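TPR repeat-containing protein (Cytophaga hutchinsonii, PDB 3U4T) is of unknown function but, as a tetratricopeptide-repeat protein, probably serves as a helical scaffold for binding other proteins. Local coordinates at residues 26-30 with 39-43; 53-57 with 83-89; 60-64 with 76-80. The protein carries 1 engineered substitution. One frame throughout, in Å; residues are numbered along the deposited sequence.

Contact 1. Residues 26-30 with 39-43; sequences FNKLE and IYNRR
F26 and I39 meet where helix 19-31 faces the start of helix 40-49. F26 CD1 lies 3.5 Å from I39 CB. The carbonyl oxygen of I39 sits over the centre of one ring face, 3.9 Å above its plane. CZ of the ring reaches the aliphatic part of R42, whose chain stays extended from CG to NE. The charged end of R42 leads away, and its NH1 bonds Y38 O.

I39 holds CG1 between its backbone N and carbonyl carbon (chi1 70°). CG2, anti to the carbonyl carbon, meets L29 CD2, and CD1 runs toward CB of E30.

R43 starts with CG anti to the backbone N, passes F26 CB with its CD at 3.6 Å, and bends at chi3 (73°). The bend delivers the guanidinium end-on to E30. Both terminal nitrogens grip one oxygen: R43 NH2 to E30 OE1 is 2.8 Å and R43 NH1 to E30 OE1 is 2.9 Å. The oxygen lies close to the guanidinium plane, while both nitrogens stand on the same face of the carboxylate. The second carboxylate oxygen, E30 OE2, takes a weak bond from Y40 OH at 3.1 Å, at the edge of the tyrosine ring. E30 is therefore held at both oxygens. R43 also pairs through NE with D59 on helix 53-64, so its charge is shared between two acids.

F7 and A10 of helix 6-14 also pack on F26. Apolar packing round F26 and I39, beside a buried R43 pairing with E30, thus joins consecutive antiparallel helices, consistent with the stacked helical hairpins of the tetratricopeptide-repeat fold.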
loop_
_atom_site.group_PDB
_atom_site.type_symbol
_atom_site.label_atom_id
_atom_site.label_comp_id
_atom_site.label_asym_id
_atom_site.label_seq_id
_atom_site.Cartn_x
_atom_site.Cartn_y
_atom_site.Cartn_z
ATOM N N PHE A 26 -31.356 1.282 7.400
ATOM C CA PHE A 26 -31.496 1.553 5.979
ATOM C C PHE A 26 -32.472 0.547 5.378
ATOM O O PHE A 26 -33.280 0.904 4.523
ATOM C CB PHE A 26 -30.138 1.456 5.259
ATOM C CG PHE A 26 -29.239 2.665 5.453
ATOM C CD1 PHE A 26 -29.730 3.953 5.281
ATOM C CD2 PHE A 26 -27.889 2.502 5.764
ATOM C CE1 PHE A 26 -28.897 5.054 5.411
ATOM C CE2 PHE A 26 -27.047 3.597 5.897
ATOM C CZ PHE A 26 -27.551 4.872 5.720
ATOM N N ASN A 27 -32.394 -0.703 5.839
ATOM C CA ASN A 27 -33.252 -1.788 5.349
ATOM C C ASN A 27 -34.741 -1.577 5.637
ATOM O O ASN A 27 -35.601 -2.001 4.859
ATOM C CB ASN A 27 -32.795 -3.123 5.947
ATOM C CG ASN A 27 -31.745 -3.826 5.093
ATOM O OD1 ASN A 27 -32.067 -4.468 4.091
ATOM N ND2 ASN A 27 -30.484 -3.706 5.489
ATOM N N LYS A 28 -35.049 -0.937 6.760
ATOM C CA LYS A 28 -36.442 -0.677 7.094
ATOM C C LYS A 28 -36.842 0.550 6.290
ATOM O O LYS A 28 -37.937 0.616 5.723
ATOM C CB LYS A 28 -36.600 -0.408 8.591
ATOM C CG LYS A 28 -38.043 -0.159 9.007
ATOM C CD LYS A 28 -38.234 -0.326 10.504
ATOM C CE LYS A 28 -39.707 -0.243 10.878
ATOM N NZ LYS A 28 -40.045 -1.182 11.983
ATOM N N LEU A 29 -35.922 1.508 6.236
ATOM C CA LEU A 29 -36.114 2.746 5.497
ATOM C C LEU A 29 -36.536 2.438 4.057
ATOM O O LEU A 29 -37.400 3.120 3.499
ATOM C CB LEU A 29 -34.812 3.548 5.508
ATOM C CG LEU A 29 -34.859 4.967 6.077
ATOM C CD1 LEU A 29 -35.641 5.001 7.381
ATOM C CD2 LEU A 29 -33.443 5.459 6.287
ATOM N N GLU A 30 -35.928 1.414 3.459
ATOM C CA GLU A 30 -36.273 1.027 2.093
ATOM C C GLU A 30 -37.621 0.299 2.061
ATOM O O GLU A 30 -38.419 0.498 1.142
ATOM C CB GLU A 30 -35.176 0.132 1.487
ATOM C CG GLU A 30 -35.642 -0.685 0.273
ATOM C CD GLU A 30 -34.513 -1.376 -0.472
ATOM O OE1 GLU A 30 -33.586 -1.916 0.175
ATOM O OE2 GLU A 30 -34.565 -1.388 -1.717
ATOM N N ILE A 39 -29.571 6.483 0.681
ATOM C CA ILE A 39 -29.500 5.437 1.683
ATOM C C ILE A 39 -28.717 4.307 1.026
ATOM O O ILE A 39 -28.036 3.536 1.691
ATOM C CB ILE A 39 -30.907 4.912 2.120
ATOM C CG1 ILE A 39 -31.576 4.108 0.998
ATOM C CG2 ILE A 39 -31.774 6.075 2.539
ATOM C CD1 ILE A 39 -32.871 3.430 1.432
ATOM N N TYR A 40 -28.784 4.252 -0.298
ATOM C CA TYR A 40 -28.129 3.206 -1.061
ATOM C C TYR A 40 -26.615 3.322 -1.189
ATOM O O TYR A 40 -25.917 2.315 -1.057
ATOM C CB TYR A 40 -28.794 3.102 -2.437
ATOM C CG TYR A 40 -30.260 2.730 -2.325
ATOM C CD1 TYR A 40 -30.644 1.425 -2.021
ATOM C CD2 TYR A 40 -31.256 3.692 -2.462
ATOM C CE1 TYR A 40 -31.988 1.082 -1.851
ATOM C CE2 TYR A 40 -32.609 3.362 -2.293
ATOM C CZ TYR A 40 -32.967 2.054 -1.989
ATOM O OH TYR A 40 -34.299 1.716 -1.839
ATOM N N ASN A 41 -26.082 4.515 -1.425
ATOM C CA ASN A 41 -24.629 4.608 -1.549
ATOM C C ASN A 41 -23.960 4.385 -0.199
ATOM O O ASN A 41 -22.816 3.949 -0.136
ATOM C CB ASN A 41 -24.194 5.953 -2.155
ATOM C CG ASN A 41 -24.537 7.143 -1.276
ATOM O OD1 ASN A 41 -25.549 7.151 -0.582
ATOM N ND2 ASN A 41 -23.706 8.167 -1.330
ATOM N N ARG A 42 -24.683 4.666 0.879
ATOM C CA ARG A 42 -24.152 4.490 2.224
ATOM C C ARG A 42 -24.240 3.028 2.640
ATOM O O ARG A 42 -23.318 2.492 3.257
ATOM C CB ARG A 42 -24.918 5.373 3.213
ATOM C CG ARG A 42 -24.621 6.858 3.050
ATOM C CD ARG A 42 -25.374 7.707 4.069
ATOM N NE ARG A 42 -24.991 9.116 3.997
ATOM C CZ ARG A 42 -25.197 9.906 2.947
ATOM N NH1 ARG A 42 -25.793 9.436 1.859
ATOM N NH2 ARG A 42 -24.803 11.171 2.988
ATOM N N ARG A 43 -25.346 2.380 2.289
ATOM C CA ARG A 43 -25.518 0.980 2.639
ATOM C C ARG A 43 -24.512 0.191 1.820
ATOM O O ARG A 43 -23.951 -0.796 2.287
ATOM C CB ARG A 43 -26.944 0.517 2.330
ATOM C CG ARG A 43 -27.351 -0.773 3.044
ATOM C CD ARG A 43 -28.858 -1.016 2.947
ATOM N NE ARG A 43 -29.281 -1.431 1.612
ATOM C CZ ARG A 43 -30.544 -1.664 1.265
ATOM N NH1 ARG A 43 -31.525 -1.518 2.151
ATOM N NH2 ARG A 43 -30.829 -2.071 0.038
#

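Contact 2. Residues 53-57 with 83-89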
loop_
_atom_site.group_PDB
_atom_site.type_symbol
_atom_site.label_atom_id
_atom_site.label_comp_id
_atom_site.label_asym_id
_atom_site.label_seq_id
_atom_site.Cartn_x
_atom_site.Cartn_y
_atom_site.Cartn_z
ATOM N N TYR A 53 -19.728 -8.252 -0.848
ATOM C CA TYR A 53 -19.588 -7.534 -2.103
ATOM C C TYR A 53 -20.736 -7.652 -3.089
ATOM O O TYR A 53 -20.920 -6.760 -3.915
ATOM C CB TYR A 53 -18.261 -7.926 -2.763
ATOM C CG TYR A 53 -17.074 -7.732 -1.838
ATOM C CD1 TYR A 53 -16.820 -6.490 -1.244
ATOM C CD2 TYR A 53 -16.215 -8.789 -1.542
ATOM C CE1 TYR A 53 -15.733 -6.306 -0.373
ATOM C CE2 TYR A 53 -15.127 -8.619 -0.674
ATOM C CZ TYR A 53 -14.892 -7.375 -0.094
ATOM O OH TYR A 53 -13.819 -7.202 0.754
ATOM N N ASP A 54 -21.510 -8.732 -3.008
ATOM C CA ASP A 54 -22.648 -8.899 -3.910
ATOM C C ASP A 54 -23.744 -7.925 -3.489
ATOM O O ASP A 54 -24.405 -7.301 -4.325
ATOM C CB ASP A 54 -23.173 -10.337 -3.860
ATOM C CG ASP A 54 -22.381 -11.282 -4.752
ATOM O OD1 ASP A 54 -21.142 -11.334 -4.614
ATOM O OD2 ASP A 54 -23.000 -11.975 -5.593
ATOM N N LEU A 55 -23.910 -7.800 -2.178
ATOM C CA LEU A 55 -24.897 -6.914 -1.578
ATOM C C LEU A 55 -24.497 -5.478 -1.852
ATOM O O LEU A 55 -25.340 -4.637 -2.169
ATOM C CB LEU A 55 -24.951 -7.145 -0.065
ATOM C CG LEU A 55 -26.158 -7.875 0.528
ATOM C CD1 LEU A 55 -26.946 -8.615 -0.552
ATOM C CD2 LEU A 55 -25.655 -8.819 1.602
ATOM N N ALA A 56 -23.202 -5.202 -1.723
ATOM C CA ALA A 56 -22.691 -3.864 -1.962
ATOM C C ALA A 56 -22.720 -3.478 -3.448
ATOM O O ALA A 56 -22.765 -2.289 -3.781
ATOM C CB ALA A 56 -21.289 -3.753 -1.421
ATOM N N GLN A 57 -22.679 -4.463 -4.345
ATOM C CA GLN A 57 -22.733 -4.131 -5.760
ATOM C C GLN A 57 -24.175 -3.750 -6.084
ATOM O O GLN A 57 -24.426 -2.735 -6.734
ATOM C CB GLN A 57 -22.295 -5.301 -6.650
ATOM C CG GLN A 57 -22.084 -4.870 -8.109
ATOM C CD GLN A 57 -21.631 -5.983 -9.042
ATOM O OE1 GLN A 57 -21.227 -5.725 -10.174
ATOM N NE2 GLN A 57 -21.704 -7.218 -8.578
ATOM N N ILE A 83 -15.810 -1.684 -5.254
ATOM C CA ILE A 83 -16.747 -2.805 -5.232
ATOM C C ILE A 83 -16.599 -3.698 -6.449
ATOM O O ILE A 83 -16.705 -4.913 -6.334
ATOM C CB ILE A 83 -18.205 -2.317 -5.115
ATOM C CG1 ILE A 83 -18.402 -1.642 -3.765
ATOM C CG2 ILE A 83 -19.161 -3.481 -5.222
ATOM C CD1 ILE A 83 -19.704 -0.892 -3.652
ATOM N N LEU A 84 -16.352 -3.099 -7.613
ATOM C CA LEU A 84 -16.181 -3.879 -8.842
ATOM C C LEU A 84 -14.867 -4.643 -8.788
ATOM O O LEU A 84 -14.794 -5.815 -9.163
ATOM C CB LEU A 84 -16.208 -2.969 -10.081
ATOM C CG LEU A 84 -17.591 -2.412 -10.457
ATOM C CD1 LEU A 84 -17.450 -1.284 -11.453
ATOM C CD2 LEU A 84 -18.472 -3.532 -11.026
HETATM N N MSE A 85 -13.813 -3.996 -8.311
HETATM C CA MSE A 85 -12.545 -4.699 -8.237
HETATM C C MSE A 85 -12.724 -5.960 -7.382
HETATM O O MSE A 85 -12.240 -7.028 -7.746
HETATM C CB MSE A 85 -11.454 -3.795 -7.657
HETATM C CG MSE A 85 -10.047 -4.361 -7.811
HETATM SE SE MSE A 85 -9.503 -4.560 -9.645
HETATM C CE MSE A 85 -8.867 -2.727 -9.923
ATOM N N LYS A 86 -13.437 -5.856 -6.263
ATOM C CA LYS A 86 -13.647 -7.033 -5.413
ATOM C C LYS A 86 -14.443 -8.131 -6.111
ATOM O O LYS A 86 -14.294 -9.307 -5.791
ATOM C CB LYS A 86 -14.366 -6.655 -4.111
ATOM C CG LYS A 86 -13.498 -5.958 -3.070
ATOM C CD LYS A 86 -12.377 -6.862 -2.611
ATOM C CE LYS A 86 -11.613 -6.266 -1.441
ATOM N NZ LYS A 86 -10.884 -5.024 -1.809
ATOM N N LYS A 87 -15.296 -7.745 -7.055
ATOM C CA LYS A 87 -16.126 -8.704 -7.789
ATOM C C LYS A 87 -15.442 -9.218 -9.058
ATOM O O LYS A 87 -16.035 -9.940 -9.867
ATOM C CB LYS A 87 -17.470 -8.063 -8.125
ATOM C CG LYS A 87 -18.344 -7.855 -6.906
ATOM C CD LYS A 87 -19.310 -9.022 -6.753
ATOM C CE LYS A 87 -18.596 -10.357 -6.792
ATOM N NZ LYS A 87 -19.559 -11.460 -7.040
ATOM N N GLY A 88 -14.186 -8.818 -9.226
ATOM C CA GLY A 88 -13.407 -9.263 -10.358
ATOM C C GLY A 88 -13.628 -8.531 -11.655
ATOM O O GLY A 88 -13.148 -8.977 -12.685
ATOM N N GLN A 89 -14.336 -7.409 -11.630
ATOM C CA GLN A 89 -14.575 -6.679 -12.866
ATOM C C GLN A 89 -13.616 -5.513 -13.019
ATOM O O GLN A 89 -13.990 -4.338 -13.078
ATOM C CB GLN A 89 -16.035 -6.252 -12.919
ATOM C CG GLN A 89 -16.933 -7.470 -12.691
ATOM C CD GLN A 89 -18.351 -7.271 -13.143
ATOM O OE1 GLN A 89 -19.071 -6.412 -12.637
ATOM N NE2 GLN A 89 -18.768 -8.075 -14.107
#
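The Y53 ring carries the K86 side chain over one face, with K86 CG 3.5 Å above the plane and shifted toward the rim. This is a CH-pi contact: K86 CG stands 3.6 Å from the centroid of the Y53 ring, 17° off the normal. The lysine chain then runs obliquely across the ring toward its hydroxyl, where K86 CE comes within 3.2 Å of Y53 OH. The bend at chi2 (-63°) lays the methylenes along the ring. With an alanine here in place of the tyrosine the ring face under K86 would be gone, and the lysine chain would probably be freer to turn.

The carboxylate of D54 is approached from above its plane. K87 NZ forms a salt bridge with D54 OD1 at 2.9 Å, 36° out of that plane. K87 is bent at chi2 and chi3, which curls its chain past the side chain of Q57 to bring the ammonium to the acid.

Beside these polar chains the packing is aliphatic. I83 CD1 lies 3.4 Å from the A56 carbonyl oxygen and near the A56 methyl. I83 CG2 rests on the Q57 backbone, 3.7 Å from Q57 CA. Y48 of helix 40-49 also packs on I83 and K86.

Helix 74-86 ends here in a Schellman motif. G88, with positive phi, is its C-prime residue; Q89 N bonds L84 O, and G88 N bonds O of M85 (modelled as selenomethionine). The motif closes the helix just as K87 turns to D54. The chemistry is that of an interhelical border: hydrophobic at I83, with two lysines using their methylenes for packing and one its charge for pairing.

Contact 3. Residues 60-64 with 76-80; sequences IETYF and DFEYY
Y63 turns its CG anti to the backbone N (chi1 173°), which carries the ring toward D76. F64, the next residue, keeps CG anti to its carbonyl carbon instead, and its ring goes between D76, F77 and Y80. The Y80 ring passes I60 and ends at E61.

The three rings of F64, F77 and Y80 form an aromatic cluster, tilted rather than stacked. The F64 and F77 planes stand at 45° with centroids 5.2 Å apart. F64 CZ lies over the centre of the F77 ring face. On the Y80 side F64 CE2 approaches Y80 CD2 at 3.8 Å. F64 CZ also touches D76 CB, at 3.7 Å. I60 CG2 fits against Y80 CD1 at 3.5 Å. A99 and A100 of helix 90-103 pack on F77.

Polar ends border this cluster. Y80 OH donates to E61 OE2 at 3.2 Å, and that oxygen accepts through its anti lone pair, with carboxylate and ring planes steeply inclined. Y63 OH makes a weak bond to D76 OD2 at 2.9 Å, while Y63 CE2 rests near the carboxylate carbon. D76 is buried, and its OD2 has a further donor outside the two segments, K73 N.

The two helical segments run roughly antiparallel, with 143° between their N-to-C directions. The chemistry implies an apolar, aromatic interface in which E61 and D76 each meet a tyrosine hydroxyl, the one to D76 weakly. The extra bond to D76 is likely to ease the burial of its charge.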
loop_
_atom_site.group_PDB
_atom_site.type_symbol
_atom_site.label_atom_id
_atom_site.label_comp_id
_atom_site.label_asym_id
_atom_site.label_seq_id
_atom_site.Cartn_x
_atom_site.Cartn_y
_atom_site.Cartn_z
ATOM N N ILE A 60 -24.773 -0.153 -4.728
ATOM C CA ILE A 60 -24.160 0.966 -5.419
ATOM C C ILE A 60 -24.801 1.147 -6.792
ATOM O O ILE A 60 -24.782 2.243 -7.352
ATOM C CB ILE A 60 -22.640 0.779 -5.569
ATOM C CG1 ILE A 60 -22.002 2.113 -5.940
ATOM C CG2 ILE A 60 -22.339 -0.268 -6.611
ATOM C CD1 ILE A 60 -22.168 3.168 -4.867
ATOM N N GLU A 61 -25.388 0.078 -7.329
ATOM C CA GLU A 61 -26.023 0.169 -8.638
ATOM C C GLU A 61 -27.442 0.706 -8.500
ATOM O O GLU A 61 -27.945 1.397 -9.382
ATOM C CB GLU A 61 -25.990 -1.198 -9.340
ATOM C CG GLU A 61 -24.551 -1.692 -9.565
ATOM C CD GLU A 61 -24.446 -2.979 -10.368
ATOM O OE1 GLU A 61 -25.229 -3.920 -10.110
ATOM O OE2 GLU A 61 -23.559 -3.055 -11.248
ATOM N N THR A 62 -28.091 0.398 -7.386
ATOM C CA THR A 62 -29.427 0.902 -7.148
ATOM C C THR A 62 -29.208 2.401 -6.959
ATOM O O THR A 62 -29.945 3.232 -7.489
ATOM C CB THR A 62 -30.028 0.288 -5.873
ATOM O OG1 THR A 62 -30.341 -1.089 -6.112
ATOM C CG2 THR A 62 -31.291 1.034 -5.460
ATOM N N TYR A 63 -28.176 2.748 -6.201
ATOM C CA TYR A 63 -27.853 4.149 -5.994
ATOM C C TYR A 63 -27.749 4.908 -7.332
ATOM O O TYR A 63 -28.441 5.904 -7.533
ATOM C CB TYR A 63 -26.530 4.262 -5.250
ATOM C CG TYR A 63 -26.018 5.676 -5.138
ATOM C CD1 TYR A 63 -26.661 6.603 -4.326
ATOM C CD2 TYR A 63 -24.873 6.076 -5.820
ATOM C CE1 TYR A 63 -26.174 7.896 -4.186
ATOM C CE2 TYR A 63 -24.377 7.369 -5.689
ATOM C CZ TYR A 63 -25.034 8.270 -4.868
ATOM O OH TYR A 63 -24.562 9.545 -4.726
ATOM N N PHE A 64 -26.891 4.432 -8.240
ATOM C CA PHE A 64 -26.696 5.101 -9.533
ATOM C C PHE A 64 -27.880 5.087 -10.502
ATOM O O PHE A 64 -27.889 5.823 -11.490
ATOM C CB PHE A 64 -25.452 4.553 -10.242
ATOM C CG PHE A 64 -24.174 5.131 -9.736
ATOM C CD1 PHE A 64 -23.955 6.499 -9.796
ATOM C CD2 PHE A 64 -23.211 4.323 -9.141
ATOM C CE1 PHE A 64 -22.776 7.066 -9.270
ATOM C CE2 PHE A 64 -22.032 4.873 -8.612
ATOM C CZ PHE A 64 -21.818 6.249 -8.674
ATOM N N ASP A 76 -18.592 8.324 -4.557
ATOM C CA ASP A 76 -19.480 7.275 -5.039
ATOM C C ASP A 76 -18.838 6.465 -6.157
ATOM O O ASP A 76 -18.945 5.233 -6.174
ATOM C CB ASP A 76 -20.789 7.888 -5.521
ATOM C CG ASP A 76 -21.383 8.813 -4.503
ATOM O OD1 ASP A 76 -21.494 8.388 -3.325
ATOM O OD2 ASP A 76 -21.738 9.954 -4.879
ATOM N N PHE A 77 -18.177 7.147 -7.091
ATOM C CA PHE A 77 -17.517 6.444 -8.195
ATOM C C PHE A 77 -16.373 5.600 -7.627
ATOM O O PHE A 77 -16.155 4.451 -8.045
ATOM C CB PHE A 77 -16.979 7.443 -9.220
ATOM C CG PHE A 77 -18.046 8.129 -10.007
ATOM C CD1 PHE A 77 -18.524 7.568 -11.191
ATOM C CD2 PHE A 77 -18.619 9.309 -9.542
ATOM C CE1 PHE A 77 -19.561 8.179 -11.906
ATOM C CE2 PHE A 77 -19.658 9.929 -10.245
ATOM C CZ PHE A 77 -20.129 9.361 -11.425
ATOM N N GLU A 78 -15.653 6.173 -6.665
ATOM C CA GLU A 78 -14.541 5.474 -6.024
ATOM C C GLU A 78 -14.993 4.130 -5.460
ATOM O O GLU A 78 -14.399 3.097 -5.762
ATOM C CB GLU A 78 -13.952 6.336 -4.911
ATOM C CG GLU A 78 -13.088 5.588 -3.928
ATOM C CD GLU A 78 -12.537 6.498 -2.851
ATOM O OE1 GLU A 78 -13.254 7.431 -2.423
ATOM O OE2 GLU A 78 -11.392 6.272 -2.424
ATOM N N TYR A 79 -16.052 4.144 -4.653
ATOM C CA TYR A 79 -16.561 2.911 -4.074
ATOM C C TYR A 79 -17.181 1.980 -5.107
ATOM O O TYR A 79 -17.231 0.771 -4.904
ATOM C CB TYR A 79 -17.557 3.212 -2.955
ATOM C CG TYR A 79 -16.849 3.539 -1.660
ATOM C CD1 TYR A 79 -16.522 4.852 -1.331
ATOM C CD2 TYR A 79 -16.385 2.519 -0.835
ATOM C CE1 TYR A 79 -15.740 5.134 -0.223
ATOM C CE2 TYR A 79 -15.604 2.789 0.271
ATOM C CZ TYR A 79 -15.281 4.091 0.570
ATOM O OH TYR A 79 -14.467 4.333 1.642
ATOM N N TYR A 80 -17.641 2.535 -6.221
ATOM C CA TYR A 80 -18.216 1.693 -7.255
ATOM C C TYR A 80 -17.066 0.835 -7.753
ATOM O O TYR A 80 -17.197 -0.384 -7.871
ATOM C CB TYR A 80 -18.783 2.531 -8.401
ATOM C CG TYR A 80 -19.609 1.729 -9.384
ATOM C CD1 TYR A 80 -20.024 0.431 -9.082
ATOM C CD2 TYR A 80 -20.009 2.280 -10.601
ATOM C CE1 TYR A 80 -20.822 -0.302 -9.973
ATOM C CE2 TYR A 80 -20.802 1.560 -11.494
ATOM C CZ TYR A 80 -21.202 0.272 -11.173
ATOM O OH TYR A 80 -21.951 -0.457 -12.058
#

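Overall arrangement
The three contacts lie on four successive helices, from 19-31 to 74-86, on one side of the chain's centre. Contact 1 joins helix 19-31 to helix 40-49. Contacts 2 and 3 both join helix 53-64 to helix 74-86, one near each end of the pairing, with centres about 11 Å apart; I83 CD1 packs on I60 CB between them at 3.9 Å. Contact 1 touches contact 3, centres about 13 Å apart: N41 ND2 lies 3.0 Å from D76 OD1, a probable hydrogen bond, and Y40 and N41 pack on Y63. Contacts 1 and 2 do not touch; their nearest atoms are about 5 Å apart. Contact 3 therefore bridges the other two.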